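Local structure of microcin B17-processing protein McbB (Escherichia coli str. K-12 substr. MG1655, 6GRH) at residues T139-H144 and V166-S171; S98-D103 and V120-I125. The protein is needed to process the inactive microcin B17 precursor McbA into the active peptide antibiotic. All coordinates share one frame; numbering follows the deposited sequence.

Interaction 1: residues T139-H144 and V166-S171; sequences TLIWLH and VAFIQS
The indole of Trp142 carries Ile169 CG2 over one face, 3.5 Å from the centroid of its six-membered ring and almost on the ring normal, a CH-pi contact. At its edge, in plane, NE1 donates to Ser171 OG at 2.9 Å. The His144 imidazole also turns its edge to this hydroxyl, with ND1 and Ser171 OG 2.7 Å apart, so two aromatic nitrogens grip one buried oxygen. Ser171 OG sits between its own backbone N and carbonyl carbon (chi1 66°), which points it at both rings. The two strands run parallel and in register, the two ends of a beta-alpha-beta crossover whose helix 150-160 covers the face bearing Ile141, Leu143 and Phe168. Ile141 N to Ala167 O (2.8 Å) and Ile169 N to Ile141 O (2.8 Å) are among five backbone hydrogen bonds. On the side of the sheet that bears Trp142, the side chains of Ile169 and Leu140 cross, with Ile169 CD1 3.8 Å from Leu140 CD1, and Leu250 of helix 236-254 closes over Leu140 and Trp142. On the other face, Ile141 and Phe168 lie side by side, pointing the same way, with Ile141 CD1 3.9 Å from Phe168 CE2. The Gln170 amide turns instead to Tyr157 and Asp181.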
loop_
_atom_site.group_PDB
_atom_site.type_symbol
_atom_site.label_atom_id
_atom_site.label_comp_id
_atom_site.label_asym_id
_atom_site.label_seq_id
_atom_site.Cartn_x
_atom_site.Cartn_y
_atom_site.Cartn_z
ATOM N N THR B 139 1.144 -24.250 -24.142
ATOM C CA THR B 139 2.344 -24.496 -23.364
ATOM C C THR B 139 2.619 -23.322 -22.441
ATOM O O THR B 139 2.493 -22.158 -22.870
ATOM C CB THR B 139 3.545 -24.657 -24.301
ATOM O OG1 THR B 139 3.306 -25.766 -25.168
ATOM C CG2 THR B 139 4.830 -24.867 -23.543
ATOM N N LEU B 140 2.964 -23.623 -21.189
ATOM C CA LEU B 140 3.515 -22.624 -20.264
ATOM C C LEU B 140 5.022 -22.505 -20.507
ATOM O O LEU B 140 5.757 -23.489 -20.418
ATOM C CB LEU B 140 3.243 -23.003 -18.819
ATOM C CG LEU B 140 3.767 -22.096 -17.688
ATOM C CD1 LEU B 140 3.128 -20.723 -17.747
ATOM C CD2 LEU B 140 3.510 -22.745 -16.349
ATOM N N ILE B 141 5.480 -21.312 -20.842
ATOM C CA ILE B 141 6.889 -21.064 -21.060
ATOM C C ILE B 141 7.476 -20.377 -19.829
ATOM O O ILE B 141 7.103 -19.226 -19.514
ATOM C CB ILE B 141 7.122 -20.196 -22.324
ATOM C CG1 ILE B 141 6.498 -20.868 -23.549
ATOM C CG2 ILE B 141 8.604 -19.908 -22.501
ATOM C CD1 ILE B 141 6.590 -20.065 -24.832
ATOM N N TRP B 142 8.391 -21.067 -19.150
ATOM C CA TRP B 142 9.133 -20.498 -18.047
ATOM C C TRP B 142 10.477 -20.000 -18.559
ATOM O O TRP B 142 11.294 -20.786 -19.007
ATOM C CB TRP B 142 9.352 -21.529 -16.926
ATOM C CG TRP B 142 9.820 -20.870 -15.651
ATOM C CD1 TRP B 142 10.974 -20.123 -15.489
ATOM C CD2 TRP B 142 9.154 -20.843 -14.394
ATOM N NE1 TRP B 142 11.064 -19.671 -14.204
ATOM C CE2 TRP B 142 9.953 -20.064 -13.516
ATOM C CE3 TRP B 142 7.966 -21.402 -13.914
ATOM C CZ2 TRP B 142 9.602 -19.826 -12.184
ATOM C CZ3 TRP B 142 7.604 -21.165 -12.595
ATOM C CH2 TRP B 142 8.425 -20.375 -11.744
ATOM N N LEU B 143 10.704 -18.678 -18.500
ATOM C CA LEU B 143 11.981 -18.097 -18.895
ATOM C C LEU B 143 12.767 -17.706 -17.654
ATOM O O LEU B 143 12.334 -16.833 -16.922
ATOM C CB LEU B 143 11.747 -16.891 -19.779
ATOM C CG LEU B 143 12.933 -16.030 -20.201
ATOM C CD1 LEU B 143 13.986 -16.815 -20.976
ATOM C CD2 LEU B 143 12.403 -14.856 -21.033
ATOM N N HIS B 144 13.916 -18.341 -17.428
ATOM C CA HIS B 144 14.718 -18.088 -16.244
ATOM C C HIS B 144 16.056 -17.521 -16.696
ATOM O O HIS B 144 16.778 -18.174 -17.443
ATOM C CB HIS B 144 14.910 -19.359 -15.423
ATOM C CG HIS B 144 15.852 -19.195 -14.278
ATOM N ND1 HIS B 144 15.521 -18.477 -13.154
ATOM C CD2 HIS B 144 17.132 -19.587 -14.114
ATOM C CE1 HIS B 144 16.554 -18.469 -12.328
ATOM N NE2 HIS B 144 17.531 -19.167 -12.870
ATOM N N VAL B 166 -0.860 -20.025 -25.152
ATOM C CA VAL B 166 0.441 -19.852 -24.511
ATOM C C VAL B 166 0.290 -19.048 -23.220
ATOM O O VAL B 166 -0.678 -18.306 -23.058
ATOM C CB VAL B 166 1.421 -19.128 -25.453
ATOM C CG1 VAL B 166 1.074 -17.651 -25.638
ATOM C CG2 VAL B 166 2.853 -19.279 -25.004
ATOM N N ALA B 167 1.219 -19.238 -22.304
ATOM C CA ALA B 167 1.434 -18.330 -21.188
ATOM C C ALA B 167 2.922 -18.332 -20.862
ATOM O O ALA B 167 3.651 -19.236 -21.257
ATOM C CB ALA B 167 0.611 -18.722 -19.970
ATOM N N PHE B 168 3.357 -17.297 -20.156
ATOM C CA PHE B 168 4.751 -17.123 -19.799
ATOM C C PHE B 168 4.882 -16.859 -18.318
ATOM O O PHE B 168 4.011 -16.180 -17.715
ATOM C CB PHE B 168 5.371 -15.909 -20.504
ATOM C CG PHE B 168 5.224 -15.907 -21.996
ATOM C CD1 PHE B 168 4.031 -15.496 -22.594
ATOM C CD2 PHE B 168 6.268 -16.283 -22.793
ATOM C CE1 PHE B 168 3.893 -15.459 -23.969
ATOM C CE2 PHE B 168 6.153 -16.248 -24.171
ATOM C CZ PHE B 168 4.964 -15.826 -24.761
ATOM N N ILE B 169 6.001 -17.334 -17.762
ATOM C CA ILE B 169 6.473 -16.919 -16.445
ATOM C C ILE B 169 7.911 -16.551 -16.666
ATOM O O ILE B 169 8.575 -17.183 -17.474
ATOM C CB ILE B 169 6.364 -18.057 -15.415
ATOM C CG1 ILE B 169 4.891 -18.278 -15.111
ATOM C CG2 ILE B 169 7.121 -17.720 -14.125
ATOM C CD1 ILE B 169 4.588 -19.573 -14.419
ATOM N N GLN B 170 8.355 -15.490 -16.011
ATOM C CA GLN B 170 9.725 -15.033 -16.098
ATOM C C GLN B 170 10.309 -14.981 -14.724
ATOM O O GLN B 170 9.654 -14.478 -13.795
ATOM C CB GLN B 170 9.829 -13.633 -16.707
ATOM C CG GLN B 170 9.191 -13.438 -18.066
ATOM C CD GLN B 170 7.675 -13.283 -18.065
ATOM O OE1 GLN B 170 7.026 -13.687 -19.024
ATOM N NE2 GLN B 170 7.122 -12.652 -17.059
ATOM N N SER B 171 11.551 -15.429 -14.598
ATOM C CA SER B 171 12.265 -15.348 -13.328
ATOM C C SER B 171 13.685 -14.826 -13.525
ATOM O O SER B 171 14.308 -15.036 -14.547
ATOM C CB SER B 171 12.221 -16.693 -12.582
ATOM O OG SER B 171 12.918 -17.702 -13.270
#

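Interaction 2: residues S98-D103 and V120-I125; sequences SVIISD and VFVSHI
In Ile125, CG1 stands anti to the carbonyl carbon (chi1 -52°), and the bend at chi2 (-56°) brings CD1 to 3.9 Å from Ile100 CB. The two isoleucines lie side by side, pointing the same way, while the Ile100 and Val122 side chains cross, with Ile100 CG1 4.1 Å from Val122 CG1. Trp115 and Arg112 of helix 111-115 lie over this apolar patch. On the other face Val99 CG1, anti to its carbonyl carbon, meets Ser123 OG at 3.3 Å, a close approach of a methyl to a hydroxyl that is itself bonded to Asn97 OD1. The strands are parallel, joined by a beta-alpha-beta crossover through helix 111-115, but the register slips: Ser98 pairs with Val122 and Ile100 with Ile125, so the second strand holds one residue more, a beta bulge in which Ser123 takes a helical backbone conformation. Ser123 N still donates to Ser98 O at 2.9 Å, and Ile100 N to His124 O at 3.1 Å. The bond from Ser98 N to Phe121 O is longer, 3.2 Å. A water also donates to Phe121 O, at 2.7 Å; Ser98 OG, modelled in two positions, reaches the same water in one of them, so that link is less certain. The Phe121 carbonyl, just before the strand, thus takes two donors, one from the backbone and one from solvent, so solvent shares this acceptor with the neighbouring strand.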
loop_
_atom_site.group_PDB
_atom_site.type_symbol
_atom_site.label_atom_id
_atom_site.label_comp_id
_atom_site.label_asym_id
_atom_site.label_seq_id
_atom_site.Cartn_x
_atom_site.Cartn_y
_atom_site.Cartn_z
ATOM N N SER B 98 4.771 -27.724 -20.003
ATOM C CA SER B 98 5.689 -26.632 -19.707
ATOM C C SER B 98 7.057 -26.821 -20.384
ATOM O O SER B 98 7.496 -27.957 -20.623
ATOM C CB SER B 98 5.883 -26.525 -18.201
ATOM O OG SER B 98 4.704 -26.068 -17.558
ATOM N N VAL B 99 7.711 -25.707 -20.706
ATOM C CA VAL B 99 9.101 -25.710 -21.149
ATOM C C VAL B 99 9.841 -24.691 -20.302
ATOM O O VAL B 99 9.272 -23.692 -19.911
ATOM C CB VAL B 99 9.278 -25.395 -22.646
ATOM C CG1 VAL B 99 8.654 -26.480 -23.500
ATOM C CG2 VAL B 99 8.694 -24.058 -23.062
ATOM N N ILE B 100 11.107 -24.954 -20.025
ATOM C CA ILE B 100 11.968 -24.004 -19.347
ATOM C C ILE B 100 13.002 -23.513 -20.350
ATOM O O ILE B 100 13.706 -24.320 -20.962
ATOM C CB ILE B 100 12.651 -24.620 -18.123
ATOM C CG1 ILE B 100 11.589 -25.006 -17.104
ATOM C CG2 ILE B 100 13.635 -23.612 -17.505
ATOM C CD1 ILE B 100 12.135 -25.708 -15.892
ATOM N N ILE B 101 13.034 -22.198 -20.574
ATOM C CA ILE B 101 14.015 -21.563 -21.453
ATOM C C ILE B 101 14.959 -20.793 -20.544
ATOM O O ILE B 101 14.508 -20.018 -19.660
ATOM C CB ILE B 101 13.370 -20.624 -22.512
ATOM C CG1 ILE B 101 12.367 -21.389 -23.394
ATOM C CG2 ILE B 101 14.454 -20.017 -23.385
ATOM C CD1 ILE B 101 11.638 -20.588 -24.460
ATOM N N SER B 102 16.258 -21.002 -20.703
ATOM C CA SER B 102 17.197 -20.382 -19.755
ATOM C C SER B 102 18.556 -20.131 -20.328
ATOM O O SER B 102 18.976 -20.810 -21.269
ATOM C CB SER B 102 17.344 -21.275 -18.507
ATOM O OG SER B 102 18.014 -20.602 -17.458
ATOM N N ASP B 103 19.247 -19.164 -19.738
ATOM C CA ASP B 103 20.672 -18.947 -19.990
ATOM C C ASP B 103 21.554 -19.831 -19.131
ATOM O O ASP B 103 22.756 -19.883 -19.355
ATOM C CB ASP B 103 21.053 -17.457 -19.846
ATOM C CG ASP B 103 20.906 -16.895 -18.411
ATOM O OD1 ASP B 103 20.359 -17.543 -17.493
ATOM O OD2 ASP B 103 21.316 -15.719 -18.222
ATOM N N VAL B 120 4.894 -32.643 -12.174
ATOM C CA VAL B 120 5.201 -31.557 -13.097
ATOM C C VAL B 120 5.763 -32.111 -14.408
ATOM O O VAL B 120 6.779 -32.775 -14.387
ATOM C CB VAL B 120 6.214 -30.598 -12.457
ATOM C CG1 VAL B 120 6.719 -29.585 -13.481
ATOM C CG2 VAL B 120 5.558 -29.886 -11.280
ATOM N N PHE B 121 5.083 -31.813 -15.518
ATOM C CA PHE B 121 5.503 -32.210 -16.882
ATOM C C PHE B 121 6.256 -31.053 -17.544
ATOM O O PHE B 121 5.644 -30.057 -17.943
ATOM C CB PHE B 121 4.277 -32.601 -17.713
ATOM C CG PHE B 121 4.572 -33.033 -19.157
ATOM C CD1 PHE B 121 5.811 -33.567 -19.551
ATOM C CD2 PHE B 121 3.554 -32.936 -20.124
ATOM C CE1 PHE B 121 6.029 -33.968 -20.870
ATOM C CE2 PHE B 121 3.771 -33.325 -21.440
ATOM C CZ PHE B 121 5.010 -33.849 -21.823
ATOM N N VAL B 122 7.581 -31.158 -17.587
ATOM C CA VAL B 122 8.417 -30.221 -18.335
ATOM C C VAL B 122 8.947 -31.011 -19.517
ATOM O O VAL B 122 9.678 -31.978 -19.316
ATOM C CB VAL B 122 9.610 -29.715 -17.512
ATOM C CG1 VAL B 122 10.508 -28.806 -18.359
ATOM C CG2 VAL B 122 9.137 -29.002 -16.260
ATOM N N SER B 123 8.560 -30.624 -20.732
ATOM C CA SER B 123 8.927 -31.381 -21.929
ATOM C C SER B 123 10.359 -31.126 -22.375
ATOM O O SER B 123 11.005 -32.040 -22.869
ATOM C CB SER B 123 7.985 -31.107 -23.105
ATOM O OG SER B 123 7.869 -29.723 -23.341
ATOM N N HIS B 124 10.845 -29.901 -22.219
ATOM C CA HIS B 124 12.149 -29.526 -22.734
ATOM C C HIS B 124 12.785 -28.461 -21.873
ATOM O O HIS B 124 12.077 -27.578 -21.384
ATOM C CB HIS B 124 12.025 -28.974 -24.146
ATOM C CG HIS B 124 11.557 -29.976 -25.149
ATOM N ND1 HIS B 124 10.236 -30.078 -25.539
ATOM C CD2 HIS B 124 12.226 -30.944 -25.821
ATOM C CE1 HIS B 124 10.121 -31.055 -26.431
ATOM N NE2 HIS B 124 11.314 -31.590 -26.621
ATOM N N ILE B 125 14.104 -28.565 -21.701
ATOM C CA ILE B 125 14.939 -27.481 -21.208
ATOM C C ILE B 125 15.627 -26.863 -22.424
ATOM O O ILE B 125 16.353 -27.536 -23.134
ATOM C CB ILE B 125 16.020 -27.962 -20.214
ATOM C CG1 ILE B 125 15.396 -28.804 -19.098
ATOM C CG2 ILE B 125 16.744 -26.758 -19.594
ATOM C CD1 ILE B 125 14.275 -28.147 -18.307
HETATM O O HOH W 1 3.869 -28.468 -16.597
#

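How the interactions relate
Interactions 1 and 2 each pair the strands of one beta-alpha-beta unit; the units follow each other in the chain and meet where strands 97-102 and 139-144 are neighbours in one mixed sheet, the contact centres 9 Å apart. Ile101 N probably donates to Trp142 O, and Ser102 OG probably bonds His144 O, joining the contacts directly; Leu143 CD1 packs against Ile101 O. Interaction 1 lies wholly in the interior, in regular register, and buries a polar cluster of Trp142, His144 and Ser171. Interaction 2 involves 122-127, an outermost strand of the sheet within this chain, and is partly exposed: its pairing is bulged, its buried surface smaller, and a water takes part. Helix 236-254 touches side chains of both.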